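Local coordinates for protein tryptophan--tRNA ligase (Campylobacter jejuni subsp. jejuni, PDB 3TZL) that probably catalyses the ATP-dependent attachment of tryptophan to tRNA(Trp), the charging reaction of a homodimeric class I aminoacyl-tRNA synthetase, at residues 133-137 against 171-175; 4-8 against 138-144; 94-98 against 162-167; 103-109 against 151-155. All blocks are in the same frame, centred on the assembly; numbering follows the deposited sequence.

Interaction 1 (133-137 against 171-175); sequences ADILL and FTLPE. With TRP (tryptophan), chain J.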
loop_
_atom_site.group_PDB
_atom_site.type_symbol
_atom_site.label_atom_id
_atom_site.label_comp_id
_atom_site.label_asym_id
_atom_site.label_seq_id
_atom_site.Cartn_x
_atom_site.Cartn_y
_atom_site.Cartn_z
ATOM N N ALA B 133 -4.894 8.388 3.223
ATOM C CA ALA B 133 -5.030 8.429 1.782
ATOM C C ALA B 133 -6.509 8.589 1.380
ATOM O O ALA B 133 -6.830 9.395 0.503
ATOM C CB ALA B 133 -4.404 7.183 1.144
ATOM N N ASP B 134 -7.398 7.832 2.028
ATOM C CA ASP B 134 -8.838 7.943 1.776
ATOM C C ASP B 134 -9.283 9.385 1.888
ATOM O O ASP B 134 -9.956 9.904 1.016
ATOM C CB ASP B 134 -9.633 7.144 2.808
ATOM C CG ASP B 134 -9.447 5.643 2.668
ATOM O OD1 ASP B 134 -9.361 5.142 1.520
ATOM O OD2 ASP B 134 -9.389 4.968 3.720
ATOM N N ILE B 135 -8.903 10.022 2.986
ATOM C CA ILE B 135 -9.302 11.391 3.260
ATOM C C ILE B 135 -8.688 12.411 2.286
ATOM O O ILE B 135 -9.404 13.232 1.702
ATOM C CB ILE B 135 -8.955 11.739 4.708
ATOM C CG1 ILE B 135 -9.705 10.783 5.654
ATOM C CG2 ILE B 135 -9.267 13.197 5.005
ATOM C CD1 ILE B 135 -9.155 10.742 7.050
ATOM N N LEU B 136 -7.375 12.330 2.087
ATOM C CA LEU B 136 -6.633 13.348 1.329
ATOM C C LEU B 136 -6.849 13.274 -0.172
ATOM O O LEU B 136 -6.813 14.294 -0.854
ATOM C CB LEU B 136 -5.126 13.260 1.618
ATOM C CG LEU B 136 -4.703 13.445 3.072
ATOM C CD1 LEU B 136 -3.185 13.395 3.256
ATOM C CD2 LEU B 136 -5.262 14.732 3.621
ATOM N N LEU B 137 -7.014 12.062 -0.688
ATOM C CA LEU B 137 -7.251 11.845 -2.121
ATOM C C LEU B 137 -8.407 12.704 -2.649
ATOM O O LEU B 137 -8.327 13.238 -3.751
ATOM C CB LEU B 137 -7.512 10.356 -2.408
ATOM C CG LEU B 137 -7.719 9.853 -3.850
ATOM C CD1 LEU B 137 -6.547 10.196 -4.791
ATOM C CD2 LEU B 137 -7.956 8.359 -3.841
ATOM N N PHE B 171 -2.720 19.311 -0.711
ATOM C CA PHE B 171 -3.856 18.760 0.032
ATOM C C PHE B 171 -4.618 19.776 0.845
ATOM O O PHE B 171 -4.043 20.699 1.420
ATOM C CB PHE B 171 -3.394 17.656 0.981
ATOM C CG PHE B 171 -2.951 16.427 0.283
ATOM C CD1 PHE B 171 -3.761 15.833 -0.661
ATOM C CD2 PHE B 171 -1.716 15.854 0.573
ATOM C CE1 PHE B 171 -3.345 14.696 -1.319
ATOM C CE2 PHE B 171 -1.295 14.718 -0.077
ATOM C CZ PHE B 171 -2.102 14.138 -1.027
ATOM N N THR B 172 -5.925 19.575 0.918
ATOM C CA THR B 172 -6.741 20.345 1.828
ATOM C C THR B 172 -6.535 19.760 3.226
ATOM O O THR B 172 -6.391 18.554 3.370
ATOM C CB THR B 172 -8.209 20.233 1.426
ATOM O OG1 THR B 172 -8.383 20.845 0.144
ATOM C CG2 THR B 172 -9.115 20.914 2.455
ATOM N N LEU B 173 -6.498 20.603 4.251
ATOM C CA LEU B 173 -6.386 20.105 5.617
ATOM C C LEU B 173 -7.752 19.678 6.135
ATOM O O LEU B 173 -8.654 20.492 6.248
ATOM C CB LEU B 173 -5.796 21.180 6.534
ATOM C CG LEU B 173 -4.400 21.668 6.149
ATOM C CD1 LEU B 173 -3.890 22.697 7.182
ATOM C CD2 LEU B 173 -3.421 20.503 5.973
ATOM N N PRO B 174 -7.913 18.392 6.448
ATOM C CA PRO B 174 -9.204 17.889 6.921
ATOM C C PRO B 174 -9.429 18.125 8.410
ATOM O O PRO B 174 -8.478 18.344 9.156
ATOM C CB PRO B 174 -9.084 16.394 6.666
ATOM C CG PRO B 174 -7.598 16.129 6.868
ATOM C CD PRO B 174 -6.926 17.308 6.261
ATOM N N GLU B 175 -10.689 18.067 8.830
ATOM C CA GLU B 175 -11.070 18.272 10.223
ATOM C C GLU B 175 -12.055 17.207 10.644
ATOM O O GLU B 175 -12.980 16.870 9.893
ATOM C CB GLU B 175 -11.763 19.619 10.397
ATOM C CG GLU B 175 -10.845 20.811 10.542
ATOM C CD GLU B 175 -11.518 21.931 11.299
ATOM O OE1 GLU B 175 -12.317 21.625 12.215
ATOM O OE2 GLU B 175 -11.259 23.110 10.974
HETATM N N TRP J . -11.600 3.775 10.213
HETATM C CA TRP J . -13.035 3.990 10.007
HETATM C C TRP J . -13.858 3.143 10.969
HETATM O O TRP J . -15.072 3.329 11.107
HETATM C CB TRP J . -13.436 3.689 8.551
HETATM C CG TRP J . -12.700 4.552 7.571
HETATM C CD1 TRP J . -11.727 4.168 6.688
HETATM C CD2 TRP J . -12.854 5.963 7.420
HETATM N NE1 TRP J . -11.277 5.264 5.977
HETATM C CE2 TRP J . -11.949 6.379 6.416
HETATM C CE3 TRP J . -13.671 6.919 8.036
HETATM C CZ2 TRP J . -11.851 7.710 6.008
HETATM C CZ3 TRP J . -13.568 8.245 7.634
HETATM C CH2 TRP J . -12.669 8.624 6.625
HETATM O OXT TRP J . -13.307 2.257 11.625
HETATM O O HOH W 1 -6.875 16.918 0.450
#

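Interaction 2 (4-8 against 138-144); sequences MRVLT and FDTRIVP. With TRP (tryptophan), chain J.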
loop_
_atom_site.group_PDB
_atom_site.type_symbol
_atom_site.label_atom_id
_atom_site.label_comp_id
_atom_site.label_asym_id
_atom_site.label_seq_id
_atom_site.Cartn_x
_atom_site.Cartn_y
_atom_site.Cartn_z
HETATM N N MSE B 4 -18.743 22.586 1.763
HETATM C CA MSE B 4 -17.555 21.786 2.090
HETATM C C MSE B 4 -17.761 20.284 1.999
HETATM O O MSE B 4 -18.778 19.753 2.455
HETATM C CB MSE B 4 -17.102 22.084 3.510
HETATM C CG MSE B 4 -16.829 23.532 3.815
HETATM SE SE MSE B 4 -16.461 23.616 5.716
HETATM C CE MSE B 4 -17.771 22.304 6.229
ATOM N N ARG B 5 -16.763 19.602 1.453
ATOM C CA ARG B 5 -16.834 18.168 1.210
ATOM C C ARG B 5 -16.707 17.317 2.477
ATOM O O ARG B 5 -15.756 17.457 3.259
ATOM C CB ARG B 5 -15.781 17.743 0.182
ATOM C CG ARG B 5 -15.893 16.270 -0.229
ATOM C CD ARG B 5 -15.081 15.975 -1.479
ATOM N NE ARG B 5 -15.559 16.725 -2.642
ATOM C CZ ARG B 5 -14.856 16.898 -3.760
ATOM N NH1 ARG B 5 -13.633 16.386 -3.866
ATOM N NH2 ARG B 5 -15.369 17.589 -4.773
ATOM N N VAL B 6 -17.673 16.423 2.655
ATOM C CA VAL B 6 -17.751 15.574 3.831
ATOM C C VAL B 6 -17.552 14.139 3.395
ATOM O O VAL B 6 -18.251 13.634 2.513
ATOM C CB VAL B 6 -19.139 15.698 4.486
ATOM C CG1 VAL B 6 -19.234 14.833 5.717
ATOM C CG2 VAL B 6 -19.447 17.144 4.819
ATOM N N LEU B 7 -16.603 13.468 4.017
ATOM C CA LEU B 7 -16.270 12.140 3.585
ATOM C C LEU B 7 -16.305 11.192 4.764
ATOM O O LEU B 7 -15.738 11.483 5.816
ATOM C CB LEU B 7 -14.879 12.152 2.964
ATOM C CG LEU B 7 -14.354 10.835 2.391
ATOM C CD1 LEU B 7 -13.693 11.139 1.056
ATOM C CD2 LEU B 7 -13.361 10.222 3.328
ATOM N N THR B 8 -16.963 10.055 4.573
ATOM C CA THR B 8 -17.143 9.059 5.624
ATOM C C THR B 8 -16.843 7.701 5.026
ATOM O O THR B 8 -17.383 7.358 3.985
ATOM C CB THR B 8 -18.615 8.997 6.095
ATOM O OG1 THR B 8 -19.105 10.316 6.358
ATOM C CG2 THR B 8 -18.746 8.153 7.352
ATOM N N PHE B 138 -9.442 12.894 -1.832
ATOM C CA PHE B 138 -10.659 13.599 -2.260
ATOM C C PHE B 138 -10.830 15.036 -1.779
ATOM O O PHE B 138 -11.912 15.594 -1.899
ATOM C CB PHE B 138 -11.881 12.759 -1.889
ATOM C CG PHE B 138 -11.825 11.388 -2.474
ATOM C CD1 PHE B 138 -12.137 11.182 -3.806
ATOM C CD2 PHE B 138 -11.402 10.323 -1.722
ATOM C CE1 PHE B 138 -12.054 9.932 -4.363
ATOM C CE2 PHE B 138 -11.301 9.063 -2.281
ATOM C CZ PHE B 138 -11.622 8.869 -3.607
ATOM N N ASP B 139 -9.752 15.636 -1.275
ATOM C CA ASP B 139 -9.794 16.981 -0.718
ATOM C C ASP B 139 -10.891 17.173 0.337
ATOM O O ASP B 139 -11.534 18.218 0.383
ATOM C CB ASP B 139 -9.911 18.048 -1.814
ATOM C CG ASP B 139 -8.591 18.293 -2.527
ATOM O OD1 ASP B 139 -7.713 18.979 -1.955
ATOM O OD2 ASP B 139 -8.427 17.790 -3.656
ATOM N N THR B 140 -11.068 16.158 1.178
ATOM C CA THR B 140 -12.019 16.195 2.278
ATOM C C THR B 140 -11.793 17.381 3.201
ATOM O O THR B 140 -10.675 17.618 3.647
ATOM C CB THR B 140 -11.875 14.935 3.125
ATOM O OG1 THR B 140 -12.015 13.788 2.289
ATOM C CG2 THR B 140 -12.939 14.912 4.227
ATOM N N ARG B 141 -12.850 18.135 3.484
ATOM C CA ARG B 141 -12.781 19.176 4.508
ATOM C C ARG B 141 -13.185 18.649 5.887
ATOM O O ARG B 141 -12.622 19.052 6.897
ATOM C CB ARG B 141 -13.667 20.365 4.135
ATOM C CG ARG B 141 -13.154 21.163 2.959
ATOM C CD ARG B 141 -12.330 22.327 3.447
ATOM N NE ARG B 141 -13.184 23.329 4.068
ATOM C CZ ARG B 141 -12.791 24.555 4.396
ATOM N NH1 ARG B 141 -13.655 25.402 4.954
ATOM N NH2 ARG B 141 -11.536 24.936 4.165
ATOM N N ILE B 142 -14.162 17.744 5.912
ATOM C CA ILE B 142 -14.821 17.331 7.146
ATOM C C ILE B 142 -14.939 15.821 7.158
ATOM O O ILE B 142 -15.449 15.219 6.207
ATOM C CB ILE B 142 -16.255 17.900 7.228
ATOM C CG1 ILE B 142 -16.264 19.423 7.123
ATOM C CG2 ILE B 142 -16.944 17.462 8.497
ATOM C CD1 ILE B 142 -15.753 20.149 8.345
ATOM N N VAL B 143 -14.465 15.204 8.233
ATOM C CA VAL B 143 -14.565 13.763 8.383
ATOM C C VAL B 143 -15.414 13.477 9.625
ATOM O O VAL B 143 -14.952 13.676 10.751
ATOM C CB VAL B 143 -13.162 13.115 8.520
ATOM C CG1 VAL B 143 -13.252 11.605 8.531
ATOM C CG2 VAL B 143 -12.241 13.563 7.391
ATOM N N PRO B 144 -16.671 13.038 9.428
ATOM C CA PRO B 144 -17.520 12.703 10.580
ATOM C C PRO B 144 -17.077 11.388 11.199
ATOM O O PRO B 144 -17.142 10.370 10.519
ATOM C CB PRO B 144 -18.915 12.523 9.965
ATOM C CG PRO B 144 -18.817 13.004 8.558
ATOM C CD PRO B 144 -17.379 12.853 8.153
HETATM N N TRP J . -11.600 3.775 10.213
HETATM C CA TRP J . -13.035 3.990 10.007
HETATM C C TRP J . -13.858 3.143 10.969
HETATM O O TRP J . -15.072 3.329 11.107
HETATM C CB TRP J . -13.436 3.689 8.551
HETATM C CG TRP J . -12.700 4.552 7.571
HETATM C CD1 TRP J . -11.727 4.168 6.688
HETATM C CD2 TRP J . -12.854 5.963 7.420
HETATM N NE1 TRP J . -11.277 5.264 5.977
HETATM C CE2 TRP J . -11.949 6.379 6.416
HETATM C CE3 TRP J . -13.671 6.919 8.036
HETATM C CZ2 TRP J . -11.851 7.710 6.008
HETATM C CZ3 TRP J . -13.568 8.245 7.634
HETATM C CH2 TRP J . -12.669 8.624 6.625
HETATM O OXT TRP J . -13.307 2.257 11.625
#

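Interaction 3 (94-98 against 162-167); sequences ILSQF and KVNNEW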
loop_
_atom_site.group_PDB
_atom_site.type_symbol
_atom_site.label_atom_id
_atom_site.label_comp_id
_atom_site.label_asym_id
_atom_site.label_seq_id
_atom_site.Cartn_x
_atom_site.Cartn_y
_atom_site.Cartn_z
ATOM N N ILE B 94 2.797 6.610 -1.324
ATOM C CA ILE B 94 3.404 7.934 -1.341
ATOM C C ILE B 94 3.349 8.632 0.025
ATOM O O ILE B 94 4.364 9.145 0.504
ATOM C CB ILE B 94 2.799 8.797 -2.451
ATOM C CG1 ILE B 94 3.282 8.279 -3.800
ATOM C CG2 ILE B 94 3.178 10.256 -2.295
ATOM C CD1 ILE B 94 2.340 8.597 -4.923
ATOM N N LEU B 95 2.184 8.620 0.668
ATOM C CA LEU B 95 2.030 9.237 1.989
ATOM C C LEU B 95 2.931 8.599 3.045
ATOM O O LEU B 95 3.314 9.253 4.012
ATOM C CB LEU B 95 0.570 9.175 2.454
ATOM C CG LEU B 95 -0.458 9.936 1.600
ATOM C CD1 LEU B 95 -1.819 9.965 2.289
ATOM C CD2 LEU B 95 0.017 11.379 1.290
ATOM N N SER B 96 3.268 7.329 2.871
ATOM C CA SER B 96 4.105 6.646 3.852
ATOM C C SER B 96 5.471 7.306 3.948
ATOM O O SER B 96 6.109 7.271 4.994
ATOM C CB SER B 96 4.260 5.173 3.513
ATOM O OG SER B 96 3.054 4.480 3.770
ATOM N N GLN B 97 5.913 7.911 2.853
ATOM C CA GLN B 97 7.215 8.555 2.815
ATOM C C GLN B 97 7.205 9.828 3.633
ATOM O O GLN B 97 8.257 10.335 4.012
ATOM C CB GLN B 97 7.628 8.843 1.366
ATOM C CG GLN B 97 7.327 7.684 0.389
ATOM C CD GLN B 97 7.808 6.328 0.891
ATOM O OE1 GLN B 97 8.802 6.227 1.620
ATOM N NE2 GLN B 97 7.092 5.279 0.516
ATOM N N PHE B 98 6.007 10.337 3.909
ATOM C CA PHE B 98 5.843 11.553 4.684
ATOM C C PHE B 98 5.279 11.274 6.062
ATOM O O PHE B 98 4.852 12.185 6.759
ATOM C CB PHE B 98 4.912 12.519 3.958
ATOM C CG PHE B 98 5.441 13.006 2.643
ATOM C CD1 PHE B 98 6.220 14.166 2.572
ATOM C CD2 PHE B 98 5.125 12.337 1.471
ATOM C CE1 PHE B 98 6.688 14.633 1.356
ATOM C CE2 PHE B 98 5.581 12.801 0.240
ATOM C CZ PHE B 98 6.367 13.950 0.185
ATOM N N LYS B 162 2.888 17.942 6.204
ATOM C CA LYS B 162 4.231 17.568 5.782
ATOM C C LYS B 162 4.350 17.581 4.261
ATOM O O LYS B 162 5.310 18.125 3.714
ATOM C CB LYS B 162 4.621 16.202 6.344
ATOM C CG LYS B 162 6.135 15.982 6.401
ATOM C CD LYS B 162 6.502 14.841 7.358
ATOM C CE LYS B 162 7.973 14.422 7.252
ATOM N NZ LYS B 162 8.894 15.530 7.575
ATOM N N VAL B 163 3.360 17.006 3.578
ATOM C CA VAL B 163 3.394 16.936 2.123
ATOM C C VAL B 163 3.367 18.338 1.512
ATOM O O VAL B 163 4.168 18.654 0.627
ATOM C CB VAL B 163 2.244 16.073 1.558
ATOM C CG1 VAL B 163 2.155 16.231 0.059
ATOM C CG2 VAL B 163 2.432 14.586 1.930
ATOM N N ASN B 164 2.459 19.175 2.015
ATOM C CA ASN B 164 2.308 20.538 1.538
ATOM C C ASN B 164 3.564 21.357 1.792
ATOM O O ASN B 164 3.897 22.251 1.020
ATOM C CB ASN B 164 1.118 21.245 2.222
ATOM C CG ASN B 164 -0.244 20.729 1.753
ATOM O OD1 ASN B 164 -0.345 19.945 0.813
ATOM N ND2 ASN B 164 -1.300 21.183 2.416
ATOM N N ASN B 165 4.246 21.067 2.894
ATOM C CA ASN B 165 5.492 21.762 3.207
ATOM C C ASN B 165 6.573 21.455 2.180
ATOM O O ASN B 165 7.433 22.281 1.904
ATOM C CB ASN B 165 5.994 21.390 4.600
ATOM C CG ASN B 165 5.583 22.389 5.646
ATOM O OD1 ASN B 165 5.419 23.578 5.358
ATOM N ND2 ASN B 165 5.413 21.918 6.879
ATOM N N GLU B 166 6.521 20.257 1.616
ATOM C CA GLU B 166 7.547 19.828 0.679
ATOM C C GLU B 166 7.209 20.168 -0.779
ATOM O O GLU B 166 8.106 20.500 -1.555
ATOM C CB GLU B 166 7.809 18.326 0.828
ATOM C CG GLU B 166 8.842 17.770 -0.155
ATOM C CD GLU B 166 10.267 18.184 0.178
ATOM O OE1 GLU B 166 10.513 18.614 1.320
ATOM O OE2 GLU B 166 11.140 18.075 -0.700
ATOM N N TRP B 167 5.918 20.113 -1.129
ATOM C CA TRP B 167 5.488 20.138 -2.528
ATOM C C TRP B 167 4.584 21.322 -2.935
ATOM O O TRP B 167 4.306 21.516 -4.119
ATOM C CB TRP B 167 4.773 18.827 -2.862
ATOM C CG TRP B 167 5.661 17.647 -3.095
ATOM C CD1 TRP B 167 7.030 17.648 -3.267
ATOM C CD2 TRP B 167 5.244 16.285 -3.209
ATOM N NE1 TRP B 167 7.480 16.367 -3.478
ATOM C CE2 TRP B 167 6.408 15.510 -3.441
ATOM C CE3 TRP B 167 3.998 15.639 -3.134
ATOM C CZ2 TRP B 167 6.361 14.129 -3.594
ATOM C CZ3 TRP B 167 3.954 14.263 -3.291
ATOM C CH2 TRP B 167 5.129 13.526 -3.519
#

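Interaction 4 (103-109 against 151-155); sequences LLERAHS and QHVEI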
loop_
_atom_site.group_PDB
_atom_site.type_symbol
_atom_site.label_atom_id
_atom_site.label_comp_id
_atom_site.label_asym_id
_atom_site.label_seq_id
_atom_site.Cartn_x
_atom_site.Cartn_y
_atom_site.Cartn_z
ATOM N N LEU B 103 4.295 8.848 14.818
ATOM C CA LEU B 103 2.874 9.119 14.636
ATOM C C LEU B 103 2.043 7.828 14.718
ATOM O O LEU B 103 0.940 7.822 15.266
ATOM C CB LEU B 103 2.649 9.792 13.283
ATOM C CG LEU B 103 1.994 11.169 13.203
ATOM C CD1 LEU B 103 2.726 12.191 14.056
ATOM C CD2 LEU B 103 1.943 11.613 11.743
ATOM N N LEU B 104 2.572 6.741 14.162
ATOM C CA LEU B 104 1.812 5.495 14.059
ATOM C C LEU B 104 2.001 4.663 15.313
ATOM O O LEU B 104 1.098 3.933 15.707
ATOM C CB LEU B 104 2.220 4.685 12.810
ATOM C CG LEU B 104 1.978 5.337 11.442
ATOM C CD1 LEU B 104 2.573 4.497 10.326
ATOM C CD2 LEU B 104 0.486 5.584 11.191
ATOM N N GLU B 105 3.179 4.776 15.929
ATOM C CA GLU B 105 3.457 4.090 17.187
ATOM C C GLU B 105 2.581 4.629 18.309
ATOM O O GLU B 105 2.300 3.921 19.277
ATOM C CB GLU B 105 4.937 4.211 17.571
ATOM C CG GLU B 105 5.861 3.382 16.692
ATOM C CD GLU B 105 7.329 3.758 16.833
ATOM O OE1 GLU B 105 7.652 4.664 17.631
ATOM O OE2 GLU B 105 8.165 3.144 16.135
ATOM N N ARG B 106 2.144 5.879 18.184
ATOM C CA ARG B 106 1.310 6.481 19.217
ATOM C C ARG B 106 -0.189 6.292 18.974
ATOM O O ARG B 106 -1.003 6.601 19.841
ATOM C CB ARG B 106 1.642 7.968 19.390
ATOM C CG ARG B 106 2.979 8.209 20.060
ATOM C CD ARG B 106 3.290 9.683 20.181
ATOM N NE ARG B 106 4.639 9.947 19.699
ATOM C CZ ARG B 106 4.916 10.690 18.637
ATOM N NH1 ARG B 106 3.939 11.269 17.954
ATOM N NH2 ARG B 106 6.176 10.868 18.270
ATOM N N ALA B 107 -0.554 5.800 17.795
ATOM C CA ALA B 107 -1.959 5.549 17.484
ATOM C C ALA B 107 -2.531 4.562 18.502
ATOM O O ALA B 107 -1.957 3.494 18.742
ATOM C CB ALA B 107 -2.101 5.002 16.067
ATOM N N HIS B 108 -3.640 4.936 19.124
ATOM C CA HIS B 108 -4.216 4.121 20.179
ATOM C C HIS B 108 -4.633 2.756 19.655
ATOM O O HIS B 108 -4.476 1.751 20.339
ATOM C CB HIS B 108 -5.393 4.845 20.828
ATOM C CG HIS B 108 -4.979 5.978 21.711
ATOM N ND1 HIS B 108 -4.249 5.792 22.868
ATOM C CD2 HIS B 108 -5.184 7.312 21.605
ATOM C CE1 HIS B 108 -4.025 6.963 23.437
ATOM N NE2 HIS B 108 -4.582 7.902 22.692
ATOM N N SER B 109 -5.122 2.714 18.430
ATOM C CA SER B 109 -5.539 1.462 17.833
ATOM C C SER B 109 -4.405 0.443 17.786
ATOM O O SER B 109 -4.634 -0.733 17.893
ATOM C CB SER B 109 -6.151 1.681 16.444
ATOM O OG SER B 109 -5.448 2.647 15.675
ATOM N N GLN B 151 -8.031 10.817 16.480
ATOM C CA GLN B 151 -6.588 10.783 16.330
ATOM C C GLN B 151 -6.198 10.440 14.894
ATOM O O GLN B 151 -5.258 10.999 14.343
ATOM C CB GLN B 151 -5.985 9.791 17.318
ATOM C CG GLN B 151 -4.479 9.896 17.449
ATOM C CD GLN B 151 -3.909 8.774 18.284
ATOM O OE1 GLN B 151 -4.468 7.679 18.333
ATOM N NE2 GLN B 151 -2.797 9.038 18.948
ATOM N N HIS B 152 -6.937 9.534 14.272
ATOM C CA HIS B 152 -6.650 9.184 12.885
ATOM C C HIS B 152 -6.731 10.387 11.938
ATOM O O HIS B 152 -5.894 10.536 11.050
ATOM C CB HIS B 152 -7.563 8.057 12.423
ATOM C CG HIS B 152 -7.290 6.762 13.111
ATOM N ND1 HIS B 152 -8.254 5.797 13.293
ATOM C CD2 HIS B 152 -6.159 6.275 13.668
ATOM C CE1 HIS B 152 -7.727 4.768 13.931
ATOM N NE2 HIS B 152 -6.456 5.030 14.165
ATOM N N VAL B 153 -7.733 11.237 12.130
ATOM C CA VAL B 153 -7.892 12.421 11.293
ATOM C C VAL B 153 -6.745 13.408 11.527
ATOM O O VAL B 153 -6.239 14.011 10.579
ATOM C CB VAL B 153 -9.231 13.096 11.554
ATOM C CG1 VAL B 153 -9.396 14.319 10.658
ATOM C CG2 VAL B 153 -10.369 12.091 11.338
ATOM N N GLU B 154 -6.334 13.553 12.789
ATOM C CA GLU B 154 -5.167 14.352 13.143
ATOM C C GLU B 154 -3.901 13.838 12.469
ATOM O O GLU B 154 -3.067 14.619 11.982
ATOM C CB GLU B 154 -4.979 14.371 14.662
ATOM C CG GLU B 154 -6.082 15.100 15.415
ATOM C CD GLU B 154 -5.898 15.035 16.919
ATOM O OE1 GLU B 154 -5.027 14.270 17.381
ATOM O OE2 GLU B 154 -6.627 15.749 17.640
ATOM N N ILE B 155 -3.748 12.520 12.439
ATOM C CA ILE B 155 -2.629 11.927 11.717
ATOM C C ILE B 155 -2.689 12.314 10.234
ATOM O O ILE B 155 -1.675 12.699 9.642
ATOM C CB ILE B 155 -2.626 10.407 11.867
ATOM C CG1 ILE B 155 -2.054 10.021 13.228
ATOM C CG2 ILE B 155 -1.831 9.757 10.756
ATOM C CD1 ILE B 155 -2.446 8.625 13.670
HETATM O O HOH W 2 -6.028 5.693 17.429
#

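Interaction 1 (133-137 against 171-175)
The C-terminal part of helix 122-137 lies against the extended loop that leads into strand 175-177. Ala-133 turns its methyl away, and its O takes the helical bond from Leu-137 N at 2.9 Å. Asp-134 is out of reach of the loop; its OD2 accepts the indole NE1 of the bound tryptophan at 3.0 Å, while His-45 and Gln-82 also hold its carboxylate. Ile-135 touches both loop and ligand: its CG2 meets Pro-174 CB at 3.6 Å, and its CG1 sits 3.8 Å from CZ2 of the ligand. Leu-136 fills the space between Phe-171 and Pro-174. Its CB makes a CH-pi contact over the Phe-171 ring, 3.8 Å from the centroid, and its CD2 reaches Pro-174 CD at 4.0 Å. Water 1 joins Leu-136 O and Thr-172 N, 2.9 Å from each. Leu-137, its CA-to-CB bond turned away, packs on helix 291-320. Direct contact is thus apolar with a water-bridged backbone, so the loop packs behind the pocket wall and leaves recognition of the indole N-H to Asp-134.

Interaction 2 (4-8 against 138-144)
Strand 5-8 and strand 142-144 run roughly parallel, at 35°, and fit closely on two faces. On one, Val-6 seats between Ile-142 and Pro-144: its CG1 touches Pro-144 CG at 3.4 Å and its CG2 lies 4.1 Å from Ile-142 CB. Selenomethionine Met-4 extends this ridge, CE resting 3.4 Å from Ile-142 CG1. Between the faces, Arg-5 O receives both Arg-141 N (3.0 Å) and Ile-142 N (3.1 Å), and Leu-7 N donates to Ile-142 O at 3.0 Å. The single parallel bridge, Val-6 with Ile-142, joins 142-144 to the margin of the sheet 5-10, 36-41, 78-81, as in the parallel Rossmann-type core of class I synthetases. On the other face Leu-7 fills a hollow floored by Phe-138 and Thr-140, with CD1 3.7 Å from Phe-138 CD2. CD2 of Leu-7 lies 3.7 Å from CH2 of the bound tryptophan, and Val-143 CG1 is 3.5 Å from the ligand's CZ3. Arg-5 NH1 gives a 2.7 Å hydrogen bond to Phe-138 O, while NH2 binds Gln-36.

Interaction 3 (94-98 against 162-167)
This is buried aromatic and aliphatic packing between the end of helix 87-96 and the last turns of helix 150-167, at the subunit interface. Phe-98 is its centre. Its edge points at the face of Trp-167 in a T-shaped pair, the ring centroid 5.0 Å from that of the Trp-167 six-membered ring and the planes at 75°. Val-163 CG2 covers one face of the Phe-98 ring in a CH-pi contact, 3.7 Å from its centroid, and also touches Leu-95 CD2 at 4.1 Å. Both helices also pack on helix 122-137 in the Rossmann-type catalytic domain of class I synthetases, Leu-95 touching Val-129, Ala-133 and Leu-136. Ile-94 CG2 meets the rim of the indole at Trp-167 CH2, 4.0 Å away, and helix 291-320 borders both residues. Trp-167 NE1 is hydrogen-bonded to O of Gln-51 of the second subunit, and Phe-98 packs against that same Gln-51. Lys-162 CD comes within 3.2 Å of Phe-98 O, and Glu-166 CB lies 3.9 Å from Phe-98 CE1.

Interaction 4 (103-109 against 151-155)
Segment 103-109 is a bent connection: it comes off helix 101-105, turns at Arg-106 and Ala-107, and enters helix 108-115 with Ala-107 at the N-cap position. Facing it is the start of helix 150-167, regular here, with Ile-155 N bonded to Gln-151 O at 2.9 Å. The backbones come nearest at two places, Leu-103 CA to Ile-155 CA at 6.8 Å and Ala-107 CA to Gln-151 CA at 7.1 Å. Gln-151 bridges the bend with both ends of its amide: NE2 donates to Arg-106 O at 3.2 Å, and OE1 accepts His-108 N at 3.0 Å, serving a first-turn amide next to an alanine that has no side-chain acceptor of its own. Water 2 donates to Gln-151 OE1 at 2.7 Å and accepts Ser-109 N at 3.3 Å. One turn further along helix 150-167, Ile-155 packs CG1 against Leu-103 CG at 4.2 Å and CD1 against Ala-107 CB at 4.4 Å. Ser-109 OG and His-152 NE2 share a 3.0 Å hydrogen bond, while ND1 of the same imidazole is bonded to Gln-149 OE1, which also binds the tryptophan ligand. With its side chain about 5 Å from that ligand, His-152 places this helix junction in the second shell of the amino acid pocket, on the helix that follows strand 142-144 of the Rossmann-type core.

From the N terminus, 4-8 waits for 138-144 to close interaction 2, the longest loop. Within that span 94-98 and 103-109 open interactions 3 and 4, and 133-137 opens interaction 1. After 138-144 the loops close in turn: 151-155 closes interaction 4, 162-167 interaction 3, and 171-175 interaction 1. Interaction 4 therefore nests within interaction 3, whereas interactions 1 and 2 cross each other and both of these. Interactions 3 and 4 share helix 150-167 about 17 Å apart, centre to centre, without touching. Interaction 1 touches all the others, tying the sheet side of the tryptophan pocket to the helices near the dimer interface.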